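Local coordinates for protein beta-d-glucoside glucohydrolase (Hypocrea jecorina, PDB 3ZZ1) that probably hydrolyses terminal, non-reducing beta-D-glucosyl residues with release of beta-D-glucose, as a secreted family 3 glycoside hydrolase of cellulose breakdown, at residues 63-74 / 380-390; 99-107 / 306-316. One frame throughout, in Å; residues are numbered along the deposited sequence. Where two conformers were deposited one is given.

Contact 1: residues 63-74 / 380-390; sequences PLGVRYSTGSTA and MGWGSGAVNYP
Val387 sets its CG2 methyl against both Leu64 and Ala74 where two irregular loops meet: 63-74, which follows strand 58-60 of the TIM-barrel-like N-terminal domain of a family 3 glycoside hydrolase, and 380-390 of its C-terminal domain. The forked valine serves both ends of the first loop. CG2 packs on Leu64 CD1 at 3.5 Å and on the Ala74 methyl, while CG1, anti to the carbonyl carbon (chi1 -62°), rests 3.5 Å from the backbone oxygen of Val66. Leu64 holds its CG between the backbone N and the carbonyl carbon (chi1 53°), so that CG and both methyls crowd round Gly385 O, CG at 3.2 Å, and CD1 reaches Met380 SD at 3.9 Å. Ala74 is small enough for its CB to sit between Val387 and Tyr389, 3.6 Å from CD1 of that ring.

Arg67 works at the polar margin. Its chain is extended, laying one guanidinium face over Ser384 CA while the hydroxyl of Tyr68 lies over the opposite face; Asp61 and Asp370 take its charge in salt bridges. Ordered waters bridge the two backbones. One molecule donates to Ser69 O and weakly accepts from Asn388 N; another, 2.7 Å from Ser72 OG, donates to Asn388 O at 2.6 Å.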
loop_
_atom_site.group_PDB
_atom_site.type_symbol
_atom_site.label_atom_id
_atom_site.label_comp_id
_atom_site.label_asym_id
_atom_site.label_seq_id
_atom_site.Cartn_x
_atom_site.Cartn_y
_atom_site.Cartn_z
ATOM N N PRO A 63 1.918 4.082 8.157
ATOM C CA PRO A 63 1.966 2.827 7.403
ATOM C C PRO A 63 3.355 2.202 7.198
ATOM O O PRO A 63 3.437 1.004 6.925
ATOM C CB PRO A 63 1.347 3.210 6.050
ATOM C CG PRO A 63 0.543 4.439 6.336
ATOM C CD PRO A 63 1.351 5.175 7.347
ATOM N N LEU A 64 4.425 2.988 7.307
ATOM C CA LEU A 64 5.786 2.450 7.139
ATOM C C LEU A 64 6.690 2.622 8.366
ATOM O O LEU A 64 7.914 2.499 8.272
ATOM C CB LEU A 64 6.460 3.004 5.871
ATOM C CG LEU A 64 6.559 4.512 5.592
ATOM C CD1 LEU A 64 7.592 5.201 6.454
ATOM C CD2 LEU A 64 6.878 4.757 4.129
ATOM N N GLY A 65 6.087 2.908 9.515
ATOM C CA GLY A 65 6.853 3.036 10.746
ATOM C C GLY A 65 6.385 4.141 11.665
ATOM O O GLY A 65 5.406 4.838 11.380
ATOM N N VAL A 66 7.100 4.297 12.775
ATOM C CA VAL A 66 6.716 5.229 13.830
ATOM C C VAL A 66 7.111 6.650 13.442
ATOM O O VAL A 66 8.293 6.944 13.265
ATOM C CB VAL A 66 7.365 4.851 15.191
ATOM C CG1 VAL A 66 6.841 5.746 16.303
ATOM C CG2 VAL A 66 7.109 3.385 15.533
ATOM N N ARG A 67 6.117 7.528 13.320
ATOM C CA ARG A 67 6.358 8.934 12.994
ATOM C C ARG A 67 6.876 9.716 14.196
ATOM O O ARG A 67 6.466 9.465 15.328
ATOM C CB ARG A 67 5.077 9.582 12.469
ATOM C CG ARG A 67 5.269 10.947 11.810
ATOM C CD ARG A 67 3.929 11.516 11.408
ATOM N NE ARG A 67 4.044 12.767 10.668
ATOM C CZ ARG A 67 3.007 13.503 10.274
ATOM N NH1 ARG A 67 1.761 13.114 10.547
ATOM N NH2 ARG A 67 3.216 14.629 9.607
ATOM N N TYR A 68 7.775 10.661 13.918
ATOM C CA TYR A 68 8.390 11.563 14.907
ATOM C C TYR A 68 9.403 10.883 15.824
ATOM O O TYR A 68 9.979 11.520 16.705
ATOM C CB TYR A 68 7.338 12.318 15.737
ATOM C CG TYR A 68 6.334 13.116 14.934
ATOM C CD1 TYR A 68 6.744 14.142 14.077
ATOM C CD2 TYR A 68 4.969 12.861 15.054
ATOM C CE1 TYR A 68 5.815 14.880 13.348
ATOM C CE2 TYR A 68 4.039 13.587 14.342
ATOM C CZ TYR A 68 4.462 14.595 13.489
ATOM O OH TYR A 68 3.524 15.309 12.780
ATOM N N SER A 69 9.635 9.597 15.609
ATOM C CA SER A 69 10.585 8.858 16.418
ATOM C C SER A 69 12.010 9.096 15.942
ATOM O O SER A 69 12.255 9.298 14.752
ATOM C CB SER A 69 10.257 7.367 16.398
ATOM O OG SER A 69 11.225 6.621 17.111
ATOM N N THR A 70 12.940 9.077 16.891
ATOM C CA THR A 70 14.355 9.236 16.591
ATOM C C THR A 70 15.104 7.918 16.742
ATOM O O THR A 70 16.294 7.849 16.460
ATOM C CB THR A 70 15.019 10.308 17.486
ATOM O OG1 THR A 70 14.745 10.020 18.863
ATOM C CG2 THR A 70 14.495 11.695 17.132
ATOM N N GLY A 71 14.406 6.872 17.177
ATOM C CA GLY A 71 15.034 5.565 17.331
ATOM C C GLY A 71 14.296 4.433 16.641
ATOM O O GLY A 71 14.355 3.285 17.083
ATOM N N SER A 72 13.608 4.754 15.551
ATOM C CA SER A 72 12.802 3.770 14.837
ATOM C C SER A 72 13.321 3.504 13.429
ATOM O O SER A 72 14.083 4.300 12.869
ATOM C CB SER A 72 11.346 4.222 14.772
ATOM O OG SER A 72 11.250 5.472 14.110
ATOM N N THR A 73 12.902 2.368 12.880
ATOM C CA THR A 73 13.211 1.993 11.514
ATOM C C THR A 73 12.270 2.715 10.550
ATOM O O THR A 73 11.081 2.871 10.827
ATOM C CB THR A 73 13.099 0.455 11.327
ATOM O OG1 THR A 73 14.031 -0.205 12.197
ATOM C CG2 THR A 73 13.366 0.035 9.884
ATOM N N ALA A 74 12.828 3.173 9.434
ATOM C CA ALA A 74 12.047 3.643 8.304
ATOM C C ALA A 74 11.848 2.473 7.344
ATOM O O ALA A 74 12.735 2.147 6.548
ATOM C CB ALA A 74 12.757 4.790 7.608
ATOM N N MET A 380 11.082 7.502 -0.192
ATOM C CA MET A 380 9.627 7.488 0.003
ATOM C C MET A 380 9.031 8.839 -0.380
ATOM O O MET A 380 9.760 9.814 -0.564
ATOM C CB MET A 380 9.275 7.181 1.461
ATOM C CG MET A 380 9.692 8.272 2.450
ATOM S SD MET A 380 9.539 7.756 4.166
ATOM C CE MET A 380 10.644 6.339 4.195
ATOM N N GLY A 381 7.704 8.893 -0.463
ATOM C CA GLY A 381 7.000 10.143 -0.729
ATOM C C GLY A 381 6.844 10.988 0.521
ATOM O O GLY A 381 7.440 10.698 1.558
ATOM N N TRP A 382 6.031 12.037 0.429
ATOM C CA TRP A 382 5.884 12.978 1.535
ATOM C C TRP A 382 4.505 12.957 2.204
ATOM O O TRP A 382 3.535 12.433 1.653
ATOM C CB TRP A 382 6.276 14.402 1.109
ATOM C CG TRP A 382 5.340 15.108 0.156
ATOM C CD1 TRP A 382 4.106 15.625 0.443
ATOM C CD2 TRP A 382 5.588 15.413 -1.223
ATOM N NE1 TRP A 382 3.562 16.207 -0.677
ATOM C CE2 TRP A 382 4.451 16.097 -1.711
ATOM C CE3 TRP A 382 6.659 15.168 -2.095
ATOM C CZ2 TRP A 382 4.353 16.539 -3.036
ATOM C CZ3 TRP A 382 6.562 15.607 -3.411
ATOM C CH2 TRP A 382 5.414 16.283 -3.871
ATOM N N GLY A 383 4.440 13.524 3.405
ATOM C CA GLY A 383 3.182 13.671 4.129
ATOM C C GLY A 383 3.210 12.938 5.447
ATOM O O GLY A 383 4.284 12.682 5.998
ATOM N N SER A 384 2.025 12.596 5.947
ATOM C CA SER A 384 1.873 11.925 7.237
ATOM C C SER A 384 2.416 10.493 7.240
ATOM O O SER A 384 2.648 9.916 8.306
ATOM C CB SER A 384 0.397 11.909 7.645
ATOM O OG SER A 384 -0.349 11.025 6.814
ATOM N N GLY A 385 2.604 9.927 6.050
ATOM C CA GLY A 385 3.074 8.551 5.908
ATOM C C GLY A 385 4.574 8.419 5.766
ATOM O O GLY A 385 5.083 7.328 5.505
ATOM N N ALA A 386 5.280 9.536 5.936
ATOM C CA ALA A 386 6.737 9.554 5.920
ATOM C C ALA A 386 7.277 9.571 7.352
ATOM O O ALA A 386 6.567 9.969 8.278
ATOM C CB ALA A 386 7.230 10.769 5.143
ATOM N N VAL A 387 8.521 9.121 7.531
ATOM C CA VAL A 387 9.176 9.107 8.850
ATOM C C VAL A 387 10.639 9.567 8.760
ATOM O O VAL A 387 11.177 9.737 7.666
ATOM C CB VAL A 387 9.143 7.699 9.526
ATOM C CG1 VAL A 387 7.714 7.226 9.793
ATOM C CG2 VAL A 387 9.906 6.678 8.694
ATOM N N ASN A 388 11.269 9.754 9.919
ATOM C CA ASN A 388 12.696 10.049 10.008
ATOM C C ASN A 388 13.552 8.825 9.686
ATOM O O ASN A 388 13.221 7.702 10.087
ATOM C CB ASN A 388 13.054 10.511 11.423
ATOM C CG ASN A 388 12.446 11.853 11.784
ATOM O OD1 ASN A 388 11.825 11.991 12.839
ATOM N ND2 ASN A 388 12.640 12.851 10.929
ATOM N N TYR A 389 14.652 9.053 8.970
ATOM C CA TYR A 389 15.644 8.017 8.717
ATOM C C TYR A 389 16.628 7.919 9.876
ATOM O O TYR A 389 17.209 8.924 10.283
ATOM C CB TYR A 389 16.419 8.307 7.429
ATOM C CG TYR A 389 15.601 8.178 6.168
ATOM C CD1 TYR A 389 15.035 6.953 5.800
ATOM C CD2 TYR A 389 15.405 9.274 5.333
ATOM C CE1 TYR A 389 14.276 6.831 4.641
ATOM C CE2 TYR A 389 14.662 9.161 4.170
ATOM C CZ TYR A 389 14.098 7.940 3.830
ATOM O OH TYR A 389 13.364 7.837 2.674
ATOM N N PRO A 390 16.823 6.708 10.418
ATOM C CA PRO A 390 17.864 6.541 11.432
ATOM C C PRO A 390 19.249 6.563 10.775
ATOM O O PRO A 390 20.246 6.887 11.419
ATOM C CB PRO A 390 17.557 5.164 12.020
ATOM C CG PRO A 390 16.850 4.429 10.926
ATOM C CD PRO A 390 16.058 5.468 10.186
HETATM O O HOH W 1 4.890 5.723 8.446
HETATM O O HOH W 2 10.045 8.720 12.810
HETATM O O HOH W 3 11.574 6.496 11.681
#

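Contact 2: residues 99-107 / 306-316. With NAG (2-acetamido-2-deoxy-beta-D-glucopyranose), chain B.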
loop_
_atom_site.group_PDB
_atom_site.type_symbol
_atom_site.label_atom_id
_atom_site.label_comp_id
_atom_site.label_asym_id
_atom_site.label_seq_id
_atom_site.Cartn_x
_atom_site.Cartn_y
_atom_site.Cartn_z
ATOM N N GLU A 99 6.274 -4.540 16.331
ATOM C CA GLU A 99 7.281 -4.602 17.399
ATOM C C GLU A 99 7.776 -3.221 17.822
ATOM O O GLU A 99 7.872 -2.930 19.019
ATOM C CB GLU A 99 8.462 -5.484 16.986
ATOM C CG GLU A 99 8.180 -6.974 17.119
ATOM C CD GLU A 99 9.290 -7.852 16.565
ATOM O OE1 GLU A 99 10.431 -7.367 16.409
ATOM O OE2 GLU A 99 9.021 -9.039 16.291
ATOM N N GLU A 100 8.067 -2.375 16.835
ATOM C CA GLU A 100 8.579 -1.025 17.089
ATOM C C GLU A 100 7.519 -0.111 17.692
ATOM O O GLU A 100 7.821 0.693 18.573
ATOM C CB GLU A 100 9.158 -0.413 15.810
ATOM C CG GLU A 100 10.287 -1.248 15.226
ATOM C CD GLU A 100 11.289 -0.458 14.406
ATOM O OE1 GLU A 100 11.084 0.752 14.198
ATOM O OE2 GLU A 100 12.296 -1.065 13.969
ATOM N N VAL A 101 6.282 -0.250 17.219
ATOM C CA VAL A 101 5.155 0.534 17.725
ATOM C C VAL A 101 4.893 0.244 19.207
ATOM O O VAL A 101 4.799 1.178 20.011
ATOM C CB VAL A 101 3.878 0.317 16.873
ATOM C CG1 VAL A 101 2.691 1.044 17.473
ATOM C CG2 VAL A 101 4.112 0.790 15.438
ATOM N N LYS A 102 4.801 -1.040 19.563
ATOM C CA LYS A 102 4.595 -1.448 20.953
ATOM C C LYS A 102 5.777 -1.020 21.816
ATOM O O LYS A 102 5.594 -0.476 22.912
ATOM C CB LYS A 102 4.378 -2.964 21.046
ATOM C CG LYS A 102 4.028 -3.471 22.439
ATOM C CD LYS A 102 3.384 -4.846 22.370
ATOM C CE LYS A 102 3.195 -5.444 23.755
ATOM N NZ LYS A 102 4.472 -5.971 24.309
ATOM N N ALA A 103 6.988 -1.260 21.309
ATOM C CA ALA A 103 8.205 -0.907 22.030
ATOM C C ALA A 103 8.288 0.594 22.310
ATOM O O ALA A 103 8.951 1.017 23.262
ATOM C CB ALA A 103 9.436 -1.393 21.278
ATOM N N SER A 104 7.602 1.387 21.488
ATOM C CA SER A 104 7.540 2.840 21.668
ATOM C C SER A 104 6.337 3.267 22.520
ATOM O O SER A 104 6.151 4.454 22.796
ATOM C CB SER A 104 7.510 3.549 20.308
ATOM O OG SER A 104 8.676 3.258 19.552
ATOM N N GLY A 105 5.521 2.295 22.927
ATOM C CA GLY A 105 4.396 2.548 23.824
ATOM C C GLY A 105 3.208 3.196 23.152
ATOM O O GLY A 105 2.453 3.938 23.784
ATOM N N ILE A 106 3.053 2.912 21.862
ATOM C CA ILE A 106 1.920 3.366 21.074
ATOM C C ILE A 106 0.942 2.206 20.936
ATOM O O ILE A 106 1.351 1.081 20.634
ATOM C CB ILE A 106 2.375 3.825 19.672
ATOM C CG1 ILE A 106 3.360 4.996 19.788
ATOM C CG2 ILE A 106 1.172 4.190 18.800
ATOM C CD1 ILE A 106 4.359 5.081 18.651
ATOM N N HIS A 107 -0.345 2.482 21.143
ATOM C CA HIS A 107 -1.386 1.458 21.037
ATOM C C HIS A 107 -1.891 1.260 19.603
ATOM O O HIS A 107 -2.186 0.132 19.195
ATOM C CB HIS A 107 -2.565 1.789 21.954
ATOM C CG HIS A 107 -2.174 2.046 23.375
ATOM N ND1 HIS A 107 -2.230 3.300 23.946
ATOM C CD2 HIS A 107 -1.709 1.214 24.337
ATOM C CE1 HIS A 107 -1.822 3.228 25.200
ATOM N NE2 HIS A 107 -1.499 1.973 25.461
ATOM N N TYR A 306 2.267 -3.102 29.294
ATOM C CA TYR A 306 2.436 -2.435 28.005
ATOM C C TYR A 306 3.411 -1.277 28.186
ATOM O O TYR A 306 3.262 -0.500 29.129
ATOM C CB TYR A 306 1.098 -1.913 27.468
ATOM C CG TYR A 306 1.065 -1.768 25.959
ATOM C CD1 TYR A 306 0.710 -2.845 25.148
ATOM C CD2 TYR A 306 1.394 -0.560 25.343
ATOM C CE1 TYR A 306 0.682 -2.728 23.765
ATOM C CE2 TYR A 306 1.371 -0.430 23.949
ATOM C CZ TYR A 306 1.015 -1.521 23.169
ATOM O OH TYR A 306 0.983 -1.411 21.796
ATOM N N PRO A 307 4.414 -1.161 27.294
ATOM C CA PRO A 307 5.408 -0.103 27.442
ATOM C C PRO A 307 4.773 1.281 27.426
ATOM O O PRO A 307 3.738 1.483 26.790
ATOM C CB PRO A 307 6.309 -0.293 26.217
ATOM C CG PRO A 307 6.148 -1.727 25.850
ATOM C CD PRO A 307 4.692 -2.000 26.114
ATOM N N SER A 308 5.385 2.214 28.144
ATOM C CA SER A 308 4.918 3.592 28.181
ATOM C C SER A 308 5.350 4.294 26.897
ATOM O O SER A 308 6.291 3.851 26.224
ATOM C CB SER A 308 5.496 4.310 29.397
ATOM O OG SER A 308 6.904 4.339 29.306
ATOM N N PHE A 309 4.659 5.380 26.561
ATOM C CA PHE A 309 4.951 6.123 25.342
ATOM C C PHE A 309 6.306 6.821 25.414
ATOM O O PHE A 309 6.561 7.613 26.321
ATOM C CB PHE A 309 3.851 7.147 25.029
ATOM C CG PHE A 309 4.188 8.064 23.878
ATOM C CD1 PHE A 309 4.100 7.614 22.563
ATOM C CD2 PHE A 309 4.609 9.376 24.111
ATOM C CE1 PHE A 309 4.416 8.455 21.492
ATOM C CE2 PHE A 309 4.930 10.220 23.049
ATOM C CZ PHE A 309 4.831 9.760 21.733
ATOM N N ASN A 310 7.161 6.518 24.443
ATOM C CA ASN A 310 8.450 7.171 24.321
ATOM C C ASN A 310 9.023 6.915 22.932
ATOM O O ASN A 310 9.407 5.792 22.603
ATOM C CB ASN A 310 9.398 6.687 25.427
ATOM C CG ASN A 310 10.741 7.388 25.410
ATOM O OD1 ASN A 310 11.101 8.072 24.446
ATOM N ND2 ASN A 310 11.496 7.218 26.490
ATOM N N ILE A 311 9.064 7.964 22.115
ATOM C CA ILE A 311 9.567 7.843 20.740
ATOM C C ILE A 311 11.054 8.195 20.616
ATOM O O ILE A 311 11.569 8.365 19.512
ATOM C CB ILE A 311 8.699 8.634 19.718
ATOM C CG1 ILE A 311 8.404 10.046 20.233
ATOM C CG2 ILE A 311 7.396 7.862 19.411
ATOM C CD1 ILE A 311 7.767 10.958 19.212
ATOM N N SER A 312 11.744 8.286 21.750
ATOM C CA SER A 312 13.198 8.470 21.742
ATOM C C SER A 312 13.932 7.132 21.862
ATOM O O SER A 312 15.140 7.051 21.604
ATOM C CB SER A 312 13.637 9.434 22.846
ATOM O OG SER A 312 13.159 10.743 22.589
ATOM N N ARG A 313 13.196 6.088 22.245
ATOM C CA ARG A 313 13.756 4.748 22.401
ATOM C C ARG A 313 14.248 4.188 21.082
ATOM O O ARG A 313 13.569 4.318 20.057
ATOM C CB ARG A 313 12.707 3.790 22.962
ATOM C CG ARG A 313 12.599 3.773 24.458
ATOM C CD ARG A 313 11.468 2.860 24.883
ATOM N NE ARG A 313 10.878 3.311 26.141
ATOM C CZ ARG A 313 9.589 3.210 26.443
ATOM N NH1 ARG A 313 8.736 2.671 25.578
ATOM N NH2 ARG A 313 9.150 3.657 27.613
ATOM N N ASN A 314 15.424 3.561 21.119
ATOM C CA ASN A 314 15.949 2.825 19.976
ATOM C C ASN A 314 15.309 1.447 19.936
ATOM O O ASN A 314 15.684 0.544 20.694
ATOM C CB ASN A 314 17.476 2.713 20.036
ATOM C CG ASN A 314 18.083 2.144 18.753
ATOM O OD1 ASN A 314 17.427 1.423 17.989
ATOM N ND2 ASN A 314 19.352 2.462 18.517
ATOM N N VAL A 315 14.336 1.301 19.042
ATOM C CA VAL A 315 13.534 0.084 18.943
ATOM C C VAL A 315 13.817 -0.704 17.653
ATOM O O VAL A 315 13.063 -1.609 17.291
ATOM C CB VAL A 315 12.024 0.416 19.053
ATOM C CG1 VAL A 315 11.720 1.085 20.399
ATOM C CG2 VAL A 315 11.569 1.319 17.886
ATOM N N GLN A 316 14.911 -0.361 16.975
ATOM C CA GLN A 316 15.224 -0.915 15.655
ATOM C C GLN A 316 15.558 -2.404 15.667
ATOM O O GLN A 316 15.100 -3.147 14.796
ATOM C CB GLN A 316 16.370 -0.141 14.989
ATOM C CG GLN A 316 16.030 1.294 14.605
ATOM C CD GLN A 316 17.254 2.086 14.201
ATOM O OE1 GLN A 316 17.838 1.860 13.140
ATOM N NE2 GLN A 316 17.649 3.028 15.050
HETATM C C1 NAG B . 12.807 7.796 26.590
HETATM C C2 NAG B . 13.160 8.159 28.029
HETATM C C3 NAG B . 14.637 8.548 28.149
HETATM C C4 NAG B . 15.543 7.524 27.461
HETATM C C5 NAG B . 15.066 7.288 26.036
HETATM C C6 NAG B . 15.924 6.267 25.288
HETATM C C7 NAG B . 11.428 9.095 29.492
HETATM C C8 NAG B . 10.571 10.290 29.782
HETATM N N2 NAG B . 12.263 9.217 28.462
HETATM O O3 NAG B . 14.990 8.606 29.512
HETATM O O4 NAG B . 16.879 7.968 27.442
HETATM O O5 NAG B . 13.728 6.842 26.097
HETATM O O6 NAG B . 15.680 4.962 25.770
HETATM O O7 NAG B . 11.334 8.085 30.191
HETATM O O HOH W 4 10.838 4.903 19.102
HETATM O O HOH W 5 1.382 3.292 26.651
#
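Arg313 reaches the end of helix 87-103, where its NH1 donates to Ala103 O at 2.9 Å, the acceptor lying near the guanidinium plane. NH1 also donates to Ser308 O, and NH2 to Ser308 OG at 2.9 Å, so the arginine ties its own loop together while satisfying a carbonyl of the last helical turn. The next carbonyl, Ser104 O, takes the backbone N of Asn310 in a 2.8 Å bond that is nearly straight (168°), although the donor stands above the carbonyl plane. The helix closes in a Schellman motif: Gly105 has positive phi, Ile106 N donates to Val101 O and Gly105 N to Lys102 O, and the missing side chain lets Ser308 O approach Gly105 CA to 3.3 Å. A water donates to both Gly105 O and Pro307 O. Beyond it, Tyr306 OH donates to Ile106 O at 2.8 Å. The tyrosine lies with one face over His107 CD2, and His107 ND1 is bonded to Cys58 N.

Ser104 OG donates back to Glu100 O and accepts from a water that also donates to Arg313 O. Val315 CG1 packs tightly on Ala103 CB. Asn310 carries the N-linked glycan on ND2, while OD1 accepts from Ser312 N at 2.8 Å in an Asx turn; its CB lies over one face of the Arg313 guanidinium.

From the N terminus, loop 63-74 leaves strand 58-60, and helix 87-103 soon follows, ending within 99-107. Contact 2 closes first, when 306-316, between helices 282-298 and 320-329, returns to that helix end; contact 1 closes later, at 380-390. Contact 2 is thus nested inside the loop closed by contact 1. Their centres are 14 Å apart and they touch directly: Thr73 OG1 lies 2.6 Å from Glu100 OE2, and Gly71 O lies 2.8 Å from Val315 N, both probable hydrogen bonds. Loop 63-74 lies between 380-390 of the C-terminal domain and the helix end and glycan-bearing loop of contact 2.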